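Local coordinates for fucolectin-related protein (Streptococcus pneumoniae, PDB 2J22) that probably binds fucose-containing glycans such as blood group antigens, serving as a carbohydrate-binding module of a pneumococcal virulence factor, at residues 14-22 against 32-40. Sequence-based numbering, arbitrary orientation. Where two conformers were deposited one is given.
Sequences NIALTKETR and SRLAVDGNK. With CA (calcium ion), chain B.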
loop_
_atom_site.group_PDB
_atom_site.type_symbol
_atom_site.label_atom_id
_atom_site.label_comp_id
_atom_site.label_asym_id
_atom_site.label_seq_id
_atom_site.Cartn_x
_atom_site.Cartn_y
_atom_site.Cartn_z
ATOM N N ASN A 14 -6.874 2.578 12.742
ATOM C CA ASN A 14 -6.359 2.621 11.351
ATOM C C ASN A 14 -6.291 4.046 10.895
ATOM O O ASN A 14 -7.269 4.624 10.386
ATOM C CB ASN A 14 -7.231 1.792 10.422
ATOM C CG ASN A 14 -6.688 1.731 9.037
ATOM O OD1 ASN A 14 -5.558 2.155 8.787
ATOM N ND2 ASN A 14 -7.512 1.288 8.108
ATOM N N ILE A 15 -5.153 4.678 11.117
ATOM C CA ILE A 15 -5.083 6.077 10.686
ATOM C C ILE A 15 -4.865 6.266 9.198
ATOM O O ILE A 15 -4.890 7.405 8.731
ATOM C CB ILE A 15 -3.990 6.837 11.450
ATOM C CG1 ILE A 15 -2.640 6.162 11.193
ATOM C CG2 ILE A 15 -4.380 6.949 12.919
ATOM C CD1 ILE A 15 -1.444 7.173 11.375
ATOM N N ALA A 16 -4.688 5.195 8.424
ATOM C CA ALA A 16 -4.644 5.361 6.944
ATOM C C ALA A 16 -5.895 6.019 6.353
ATOM O O ALA A 16 -5.821 6.723 5.319
ATOM C CB ALA A 16 -4.399 3.993 6.248
ATOM N N LEU A 17 -7.054 5.708 6.938
ATOM C CA LEU A 17 -8.343 6.102 6.362
ATOM C C LEU A 17 -8.395 7.567 5.917
ATOM O O LEU A 17 -8.222 8.497 6.732
ATOM C CB LEU A 17 -9.495 5.798 7.322
ATOM C CG LEU A 17 -9.593 4.302 7.647
ATOM C CD1 LEU A 17 -10.463 4.028 8.891
ATOM C CD2 LEU A 17 -10.141 3.601 6.410
ATOM N N THR A 18 -8.587 7.746 4.613
ATOM C CA THR A 18 -8.755 9.066 3.974
ATOM C C THR A 18 -7.515 9.977 4.020
ATOM O O THR A 18 -7.591 11.157 3.630
ATOM C CB THR A 18 -9.980 9.827 4.552
ATOM O OG1 THR A 18 -9.577 10.487 5.768
ATOM C CG2 THR A 18 -11.082 8.891 4.993
ATOM N N LYS A 19 -6.373 9.441 4.466
ATOM C CA LYS A 19 -5.109 10.180 4.328
ATOM C C LYS A 19 -4.881 10.479 2.868
ATOM O O LYS A 19 -5.528 9.882 1.997
ATOM C CB LYS A 19 -3.934 9.373 4.864
ATOM C CG LYS A 19 -3.959 9.233 6.375
ATOM C CD LYS A 19 -3.740 10.590 7.024
ATOM C CE LYS A 19 -3.615 10.462 8.554
ATOM N NZ LYS A 19 -4.927 10.140 9.210
ATOM N N GLU A 20 -3.991 11.410 2.579
ATOM C CA GLU A 20 -3.704 11.738 1.187
ATOM C C GLU A 20 -2.884 10.625 0.562
ATOM O O GLU A 20 -1.847 10.213 1.137
ATOM C CB GLU A 20 -2.932 13.059 1.093
ATOM C CG GLU A 20 -3.849 14.284 1.133
ATOM C CD GLU A 20 -3.078 15.554 1.490
ATOM O OE1 GLU A 20 -2.316 15.523 2.504
ATOM O OE2 GLU A 20 -3.220 16.581 0.757
ATOM N N THR A 21 -3.360 10.125 -0.576
ATOM C CA THR A 21 -2.616 9.124 -1.338
ATOM C C THR A 21 -2.206 9.596 -2.732
ATOM O O THR A 21 -2.801 10.575 -3.327
ATOM C CB THR A 21 -3.389 7.784 -1.397
ATOM O OG1 THR A 21 -4.655 7.993 -2.031
ATOM C CG2 THR A 21 -3.733 7.303 -0.002
ATOM N N ARG A 22 -1.198 8.930 -3.289
ATOM C CA ARG A 22 -0.914 9.133 -4.692
ATOM C C ARG A 22 -0.225 7.886 -5.291
ATOM O O ARG A 22 0.210 6.999 -4.555
ATOM C CB ARG A 22 -0.068 10.414 -4.898
ATOM C CG ARG A 22 1.340 10.264 -4.453
ATOM C CD ARG A 22 2.099 11.567 -4.315
ATOM N NE ARG A 22 3.456 11.265 -3.845
ATOM C CZ ARG A 22 4.526 11.490 -4.585
ATOM N NH1 ARG A 22 4.378 12.025 -5.795
ATOM N NH2 ARG A 22 5.727 11.196 -4.135
ATOM N N SER A 32 -5.781 5.914 -6.388
ATOM C CA SER A 32 -4.999 5.708 -5.177
ATOM C C SER A 32 -5.804 5.690 -3.853
ATOM O O SER A 32 -5.504 4.876 -2.993
ATOM C CB SER A 32 -3.730 6.615 -5.131
ATOM O OG SER A 32 -4.023 7.944 -4.708
ATOM N N ARG A 33 -6.855 6.493 -3.728
ATOM C CA ARG A 33 -7.652 6.621 -2.499
ATOM C C ARG A 33 -8.407 5.338 -2.181
ATOM O O ARG A 33 -8.862 5.153 -1.056
ATOM C CB ARG A 33 -8.669 7.782 -2.649
ATOM C CG ARG A 33 -9.734 7.593 -3.818
ATOM C CD ARG A 33 -10.892 8.560 -3.762
ATOM N NE ARG A 33 -11.887 8.353 -4.831
ATOM C CZ ARG A 33 -11.891 9.027 -5.972
ATOM N NH1 ARG A 33 -10.959 9.928 -6.207
ATOM N NH2 ARG A 33 -12.820 8.809 -6.879
ATOM N N LEU A 34 -8.531 4.447 -3.205
ATOM C CA LEU A 34 -9.352 3.248 -3.066
ATOM C C LEU A 34 -8.648 2.356 -2.085
ATOM O O LEU A 34 -9.300 1.463 -1.505
ATOM C CB LEU A 34 -9.553 2.519 -4.389
ATOM C CG LEU A 34 -10.366 3.345 -5.409
ATOM C CD1 LEU A 34 -10.670 2.617 -6.716
ATOM C CD2 LEU A 34 -11.677 3.834 -4.658
ATOM N N ALA A 35 -7.343 2.564 -1.897
ATOM C CA ALA A 35 -6.683 1.691 -0.885
ATOM C C ALA A 35 -6.866 2.206 0.563
ATOM O O ALA A 35 -6.396 1.586 1.510
ATOM C CB ALA A 35 -5.146 1.450 -1.195
ATOM N N VAL A 36 -7.550 3.335 0.758
ATOM C CA VAL A 36 -7.772 3.828 2.123
ATOM C C VAL A 36 -9.236 4.249 2.359
ATOM O O VAL A 36 -9.543 5.044 3.243
ATOM C CB VAL A 36 -6.781 4.968 2.504
ATOM C CG1 VAL A 36 -5.325 4.530 2.370
ATOM C CG2 VAL A 36 -7.019 6.256 1.612
ATOM N N ASP A 37 -10.139 3.665 1.609
ATOM C CA ASP A 37 -11.571 3.934 1.746
ATOM C C ASP A 37 -12.309 3.143 2.796
ATOM O O ASP A 37 -13.553 3.323 2.949
ATOM C CB ASP A 37 -12.279 3.811 0.395
ATOM C CG ASP A 37 -12.341 2.396 -0.145
ATOM O OD1 ASP A 37 -11.753 1.484 0.425
ATOM O OD2 ASP A 37 -12.939 2.114 -1.208
ATOM N N GLY A 38 -11.565 2.293 3.509
ATOM C CA GLY A 38 -12.098 1.403 4.521
ATOM C C GLY A 38 -12.801 0.146 4.009
ATOM O O GLY A 38 -13.538 -0.460 4.756
ATOM N N ASN A 39 -12.617 -0.229 2.752
ATOM C CA ASN A 39 -13.327 -1.376 2.182
ATOM C C ASN A 39 -12.256 -2.308 1.690
ATOM O O ASN A 39 -11.480 -1.971 0.802
ATOM C CB ASN A 39 -14.282 -0.930 1.044
ATOM C CG ASN A 39 -15.059 -2.101 0.349
ATOM O OD1 ASN A 39 -14.861 -3.276 0.632
ATOM N ND2 ASN A 39 -15.926 -1.735 -0.598
ATOM N N LYS A 40 -12.175 -3.474 2.309
ATOM C CA LYS A 40 -11.168 -4.437 1.944
ATOM C C LYS A 40 -11.542 -5.391 0.807
ATOM O O LYS A 40 -10.744 -6.307 0.485
ATOM C CB LYS A 40 -10.839 -5.308 3.164
ATOM C CG LYS A 40 -10.017 -4.540 4.197
ATOM C CD LYS A 40 -10.024 -5.324 5.523
ATOM C CE LYS A 40 -11.177 -4.927 6.426
ATOM N NZ LYS A 40 -11.295 -5.903 7.557
HETATM CA CA CA B . -10.375 -0.450 -0.603
#
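Val36 and Thr21 illustrate how a metal-binding loop packs on an edge strand of a beta-sandwich, two branched side chains facing each other. Their methyls meet tip to tip, Thr21 CG2 lying 3.8 Å from Val36 CG2. Thr21 divides its branches between two partners: with chi1 at 60°, OG1 sits between the backbone N and the carbonyl carbon and turns to Ser32, whose OG lies 2.8 Å away in a hydrogen bond that either hydroxyl could donate. Val36 also presses against the type II turn from Ala16 to Lys19, its CB 3.5 Å from Ala16 O and its CG1 4.0 Å from Ala16 CB, while Ile62 of strand 59-64 touches both side chains. In this galactose-binding-like sandwich, strand 20-23 is an outer strand of its five-stranded sheet, and the loop that follows it delivers Leu34 O, Asp37 OD1 and Asn39 O to calcium; Ser48, Ala140 and Glu141 complete the site. Backbone atoms tie turn to loop: Thr18 N donates to Val36 O at 3.2 Å, and Leu17 CA adds a CH...O contact to the same oxygen. Leu17 CD2 lies 3.5 Å from Gly38 N, against the middle residue of the Asx turn in which Asp37 OD1 accepts from Asn39 N.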